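Local coordinates for tail spike protein gp49 (PDB 4RU4) that forms the trimeric tailspike of a Pseudomonas phage and probably cleaves the host's O-specific polysaccharide as a lyase during entry, at residues Q418-P432 against V450-G464. Numbering follows the deposited sequence. Where two conformers were deposited one is given.
Sequences QPCNFLIQGGSLRAP and VPVNIQYSGQAIDVG
N421 and N453 form a side-by-side pair of asparagines on adjacent rungs of the parallel sheet, N453 ND2 giving a straight bond (177°) to N421 OD1 at 3.0 Å with the two amide planes nearly coplanar. N421 ND2 also hydrogen-bonds T381 OG1, and N453 OD1 accepts from Y483 N. Further along this face Q425 NE2 reaches Q455 OE1 at 2.8 Å, but here the amides are turned 72° apart, while L423 CD2 packs on Q455 CB at 3.6 Å.

On the other face I424 lies over the ring of Y456, its CG2 4.2 Å from the ring centroid. Q459 fixes that tyrosine, whose OH donates to Q459 OE1 at 2.6 Å. With CG anti to the backbone N (chi1 -173°), the extended Q459 chain brings its amide against L429, CD to L429 CB 3.6 Å. Parallel backbone bonds join 420-425 to 452-457 and, past the glycine-containing bend, 428-431 to 460-463. R430 faces D462 through a long salt bridge, NE to OD2 3.7 Å, with no N-H aimed at the oxygen; D355 of the second subunit holds its NH2.

These are successive rungs of the right-handed beta-helix of the pectin lyase-like domain. L441 and L440 of strand 439-446 meet I424 and Y456 inside the coil, strands 380-385 and 484-487 flank the pair, and neighbouring subunits cover L423 and A460.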
loop_
_atom_site.group_PDB
_atom_site.type_symbol
_atom_site.label_atom_id
_atom_site.label_comp_id
_atom_site.label_asym_id
_atom_site.label_seq_id
_atom_site.Cartn_x
_atom_site.Cartn_y
_atom_site.Cartn_z
ATOM N N GLN B 418 -20.805 -11.215 16.699
ATOM C CA GLN B 418 -19.864 -10.269 17.263
ATOM C C GLN B 418 -20.140 -8.852 16.724
ATOM O O GLN B 418 -20.626 -8.700 15.608
ATOM C CB GLN B 418 -18.428 -10.714 16.957
ATOM C CG GLN B 418 -18.069 -12.098 17.536
ATOM C CD GLN B 418 -16.679 -12.596 17.087
ATOM O OE1 GLN B 418 -15.786 -11.802 16.797
ATOM N NE2 GLN B 418 -16.508 -13.918 17.028
ATOM N N PRO B 419 -19.848 -7.817 17.524
ATOM C CA PRO B 419 -20.065 -6.444 17.062
ATOM C C PRO B 419 -19.384 -6.220 15.706
ATOM O O PRO B 419 -18.274 -6.746 15.503
ATOM C CB PRO B 419 -19.380 -5.607 18.144
ATOM C CG PRO B 419 -19.507 -6.437 19.387
ATOM C CD PRO B 419 -19.322 -7.864 18.903
ATOM N N CYS B 420 -20.039 -5.474 14.808
ATOM C CA CYS B 420 -19.509 -5.208 13.460
ATOM C C CYS B 420 -19.094 -3.761 13.314
ATOM O O CYS B 420 -19.836 -2.877 13.713
ATOM C CB CYS B 420 -20.594 -5.460 12.410
ATOM S SG CYS B 420 -21.188 -7.149 12.356
ATOM N N ASN B 421 -17.928 -3.521 12.709
ATOM C CA ASN B 421 -17.515 -2.154 12.379
ATOM C C ASN B 421 -17.283 -2.081 10.870
ATOM O O ASN B 421 -16.446 -2.801 10.343
ATOM C CB ASN B 421 -16.207 -1.820 13.099
ATOM C CG ASN B 421 -16.275 -2.107 14.558
ATOM O OD1 ASN B 421 -17.194 -1.666 15.237
ATOM N ND2 ASN B 421 -15.317 -2.863 15.060
ATOM N N PHE B 422 -18.049 -1.258 10.169
ATOM C CA PHE B 422 -17.839 -1.098 8.739
ATOM C C PHE B 422 -17.188 0.248 8.507
ATOM O O PHE B 422 -17.770 1.296 8.845
ATOM C CB PHE B 422 -19.182 -1.210 7.995
ATOM C CG PHE B 422 -19.771 -2.579 8.077
ATOM C CD1 PHE B 422 -19.273 -3.594 7.269
ATOM C CD2 PHE B 422 -20.751 -2.890 9.013
ATOM C CE1 PHE B 422 -19.766 -4.872 7.368
ATOM C CE2 PHE B 422 -21.268 -4.174 9.077
ATOM C CZ PHE B 422 -20.757 -5.159 8.265
ATOM N N LEU B 423 -15.977 0.216 7.955
ATOM C CA LEU B 423 -15.151 1.425 7.843
ATOM C C LEU B 423 -14.844 1.739 6.404
ATOM O O LEU B 423 -14.288 0.886 5.700
ATOM C CB LEU B 423 -13.799 1.224 8.555
ATOM C CG LEU B 423 -13.869 0.608 9.958
ATOM C CD1 LEU B 423 -12.486 0.381 10.546
ATOM C CD2 LEU B 423 -14.746 1.439 10.904
ATOM N N ILE B 424 -15.128 2.969 5.985
ATOM C CA ILE B 424 -14.756 3.417 4.652
ATOM C C ILE B 424 -13.882 4.625 4.888
ATOM O O ILE B 424 -14.339 5.642 5.433
ATOM C CB ILE B 424 -15.968 3.791 3.768
ATOM C CG1 ILE B 424 -16.810 2.563 3.411
ATOM C CG2 ILE B 424 -15.494 4.455 2.466
ATOM C CD1 ILE B 424 -17.754 2.127 4.528
ATOM N N GLN B 425 -12.607 4.501 4.539
ATOM C CA GLN B 425 -11.643 5.545 4.869
ATOM C C GLN B 425 -10.925 6.056 3.630
ATOM O O GLN B 425 -10.122 5.352 3.005
ATOM C CB GLN B 425 -10.618 5.079 5.903
ATOM C CG GLN B 425 -11.221 4.579 7.234
ATOM C CD GLN B 425 -10.129 4.250 8.255
ATOM O OE1 GLN B 425 -8.951 4.232 7.909
ATOM N NE2 GLN B 425 -10.514 3.988 9.500
ATOM N N GLY B 426 -11.195 7.305 3.303
ATOM C CA GLY B 426 -10.479 7.965 2.232
ATOM C C GLY B 426 -10.796 7.356 0.876
ATOM O O GLY B 426 -11.862 6.748 0.664
ATOM N N GLY B 427 -9.870 7.540 -0.055
ATOM C CA GLY B 427 -10.059 7.070 -1.410
ATOM C C GLY B 427 -11.138 7.842 -2.154
ATOM O O GLY B 427 -11.460 8.992 -1.824
ATOM N N SER B 428 -11.694 7.214 -3.186
ATOM C CA SER B 428 -12.657 7.898 -4.041
ATOM C C SER B 428 -13.737 6.927 -4.545
ATOM O O SER B 428 -13.541 5.711 -4.574
ATOM C CB SER B 428 -11.945 8.550 -5.234
ATOM O OG SER B 428 -11.319 7.566 -6.065
ATOM N N LEU B 429 -14.885 7.471 -4.927
ATOM C CA LEU B 429 -15.998 6.662 -5.408
ATOM C C LEU B 429 -16.709 7.428 -6.502
ATOM O O LEU B 429 -17.338 8.454 -6.230
ATOM C CB LEU B 429 -16.974 6.334 -4.260
ATOM C CG LEU B 429 -18.138 5.348 -4.471
ATOM C CD1 LEU B 429 -18.580 4.727 -3.141
ATOM C CD2 LEU B 429 -19.345 6.016 -5.173
ATOM N N ARG B 430 -16.598 6.938 -7.737
ATOM C CA ARG B 430 -17.267 7.563 -8.872
ATOM C C ARG B 430 -18.427 6.687 -9.304
ATOM O O ARG B 430 -18.271 5.472 -9.468
ATOM C CB ARG B 430 -16.305 7.755 -10.046
ATOM C CG ARG B 430 -16.949 8.432 -11.256
ATOM C CD ARG B 430 -15.982 8.533 -12.442
ATOM N NE ARG B 430 -14.678 9.079 -12.064
ATOM C CZ ARG B 430 -13.729 9.433 -12.933
ATOM N NH1 ARG B 430 -13.938 9.326 -14.235
ATOM N NH2 ARG B 430 -12.577 9.926 -12.499
ATOM N N ALA B 431 -19.587 7.313 -9.476
ATOM C CA ALA B 431 -20.829 6.626 -9.860
ATOM C C ALA B 431 -21.739 7.649 -10.536
ATOM O O ALA B 431 -22.601 8.265 -9.876
ATOM C CB ALA B 431 -21.523 6.056 -8.629
ATOM N N PRO B 432 -21.551 7.852 -11.851
ATOM C CA PRO B 432 -22.261 8.908 -12.584
ATOM C C PRO B 432 -23.712 8.595 -12.861
ATOM O O PRO B 432 -24.464 9.509 -13.237
ATOM C CB PRO B 432 -21.539 8.956 -13.941
ATOM C CG PRO B 432 -20.252 8.176 -13.748
ATOM C CD PRO B 432 -20.540 7.170 -12.681
ATOM N N VAL B 450 -26.380 -7.532 17.509
ATOM C CA VAL B 450 -25.126 -6.888 17.913
ATOM C C VAL B 450 -24.999 -5.417 17.468
ATOM O O VAL B 450 -25.699 -4.968 16.559
ATOM C CB VAL B 450 -23.912 -7.682 17.356
ATOM C CG1 VAL B 450 -23.886 -9.118 17.912
ATOM C CG2 VAL B 450 -23.931 -7.678 15.825
ATOM N N PRO B 451 -24.093 -4.651 18.116
ATOM C CA PRO B 451 -23.813 -3.313 17.590
ATOM C C PRO B 451 -23.313 -3.392 16.141
ATOM O O PRO B 451 -22.504 -4.260 15.825
ATOM C CB PRO B 451 -22.685 -2.804 18.498
ATOM C CG PRO B 451 -22.931 -3.538 19.837
ATOM C CD PRO B 451 -23.309 -4.941 19.334
ATOM N N VAL B 452 -23.851 -2.529 15.287
ATOM C CA VAL B 452 -23.376 -2.343 13.922
ATOM C C VAL B 452 -22.971 -0.877 13.762
ATOM O O VAL B 452 -23.822 0.021 13.671
ATOM C CB VAL B 452 -24.481 -2.706 12.912
ATOM C CG1 VAL B 452 -24.061 -2.380 11.463
ATOM C CG2 VAL B 452 -24.823 -4.189 13.052
ATOM N N ASN B 453 -21.661 -0.649 13.719
ATOM C CA ASN B 453 -21.084 0.689 13.680
ATOM C C ASN B 453 -20.584 1.051 12.279
ATOM O O ASN B 453 -20.024 0.203 11.580
ATOM C CB ASN B 453 -19.905 0.734 14.659
ATOM C CG ASN B 453 -20.312 0.312 16.061
ATOM O OD1 ASN B 453 -21.303 0.815 16.599
ATOM N ND2 ASN B 453 -19.587 -0.647 16.638
ATOM N N ILE B 454 -20.773 2.310 11.887
ATOM C CA ILE B 454 -20.406 2.770 10.550
ATOM C C ILE B 454 -19.493 3.961 10.692
ATOM O O ILE B 454 -19.837 4.939 11.383
ATOM C CB ILE B 454 -21.636 3.276 9.732
ATOM C CG1 ILE B 454 -22.788 2.269 9.727
ATOM C CG2 ILE B 454 -21.221 3.643 8.303
ATOM C CD1 ILE B 454 -22.455 0.962 9.168
ATOM N N GLN B 455 -18.347 3.904 10.012
ATOM C CA GLN B 455 -17.491 5.067 9.879
ATOM C C GLN B 455 -17.357 5.321 8.375
ATOM O O GLN B 455 -16.711 4.545 7.678
ATOM C CB GLN B 455 -16.088 4.786 10.481
ATOM C CG GLN B 455 -15.097 5.959 10.377
ATOM C CD GLN B 455 -13.644 5.532 10.515
ATOM O OE1 GLN B 455 -13.240 4.479 10.003
ATOM N NE2 GLN B 455 -12.850 6.338 11.227
ATOM N N TYR B 456 -17.955 6.403 7.875
ATOM C CA TYR B 456 -17.821 6.714 6.457
ATOM C C TYR B 456 -17.090 8.066 6.399
ATOM O O TYR B 456 -17.677 9.114 6.683
ATOM C CB TYR B 456 -19.216 6.726 5.824
ATOM C CG TYR B 456 -19.217 6.512 4.316
ATOM C CD1 TYR B 456 -18.716 7.491 3.451
ATOM C CD2 TYR B 456 -19.728 5.339 3.760
ATOM C CE1 TYR B 456 -18.707 7.301 2.070
ATOM C CE2 TYR B 456 -19.715 5.137 2.392
ATOM C CZ TYR B 456 -19.210 6.121 1.551
ATOM O OH TYR B 456 -19.202 5.918 0.187
ATOM N N SER B 457 -15.809 8.045 6.039
ATOM C CA SER B 457 -14.887 9.115 6.435
ATOM C C SER B 457 -13.816 9.458 5.388
ATOM O O SER B 457 -12.972 8.620 5.072
ATOM C CB SER B 457 -14.181 8.623 7.718
ATOM O OG SER B 457 -13.187 9.508 8.189
ATOM N N GLY B 458 -13.824 10.680 4.859
ATOM C CA GLY B 458 -12.713 11.149 4.021
ATOM C C GLY B 458 -12.785 10.868 2.523
ATOM O O GLY B 458 -11.911 11.293 1.758
ATOM N N GLN B 459 -13.804 10.142 2.080
ATOM C CA GLN B 459 -13.887 9.738 0.657
ATOM C C GLN B 459 -14.270 10.898 -0.275
ATOM O O GLN B 459 -15.141 11.702 0.044
ATOM C CB GLN B 459 -14.921 8.639 0.509
ATOM C CG GLN B 459 -15.035 7.991 -0.863
ATOM C CD GLN B 459 -16.164 6.992 -0.853
ATOM O OE1 GLN B 459 -17.338 7.367 -0.797
ATOM N NE2 GLN B 459 -15.823 5.716 -0.867
ATOM N N ALA B 460 -13.627 10.962 -1.437
ATOM C CA ALA B 460 -14.017 11.918 -2.485
ATOM C C ALA B 460 -15.011 11.249 -3.450
ATOM O O ALA B 460 -14.695 10.259 -4.081
ATOM C CB ALA B 460 -12.783 12.372 -3.231
ATOM N N ILE B 461 -16.215 11.791 -3.543
ATOM C CA ILE B 461 -17.292 11.175 -4.306
ATOM C C ILE B 461 -17.543 11.960 -5.595
ATOM O O ILE B 461 -17.481 13.195 -5.614
ATOM C CB ILE B 461 -18.556 11.123 -3.425
ATOM C CG1 ILE B 461 -18.254 10.291 -2.165
ATOM C CG2 ILE B 461 -19.766 10.604 -4.192
ATOM C CD1 ILE B 461 -19.133 10.663 -0.943
ATOM N N ASP B 462 -17.804 11.242 -6.676
ATOM C CA ASP B 462 -18.075 11.879 -7.956
ATOM C C ASP B 462 -19.353 11.259 -8.520
ATOM O O ASP B 462 -19.304 10.156 -9.051
ATOM C CB ASP B 462 -16.885 11.611 -8.885
ATOM C CG ASP B 462 -17.013 12.294 -10.233
ATOM O OD1 ASP B 462 -18.100 12.750 -10.607
ATOM O OD2 ASP B 462 -16.000 12.390 -10.937
ATOM N N VAL B 463 -20.483 11.968 -8.409
ATOM C CA VAL B 463 -21.775 11.462 -8.889
ATOM C C VAL B 463 -22.512 12.506 -9.723
ATOM O O VAL B 463 -22.135 13.696 -9.722
ATOM C CB VAL B 463 -22.716 11.095 -7.690
ATOM C CG1 VAL B 463 -22.147 9.952 -6.883
ATOM C CG2 VAL B 463 -22.967 12.325 -6.775
ATOM N N GLY B 464 -23.537 12.050 -10.450
ATOM C CA GLY B 464 -24.551 12.918 -11.020
ATOM C C GLY B 464 -25.627 13.076 -9.955
ATOM O O GLY B 464 -25.504 13.916 -9.069
HETATM O O HOH W 1 -13.316 4.584 -1.509
HETATM O O HOH W 2 -24.992 9.510 -10.037
#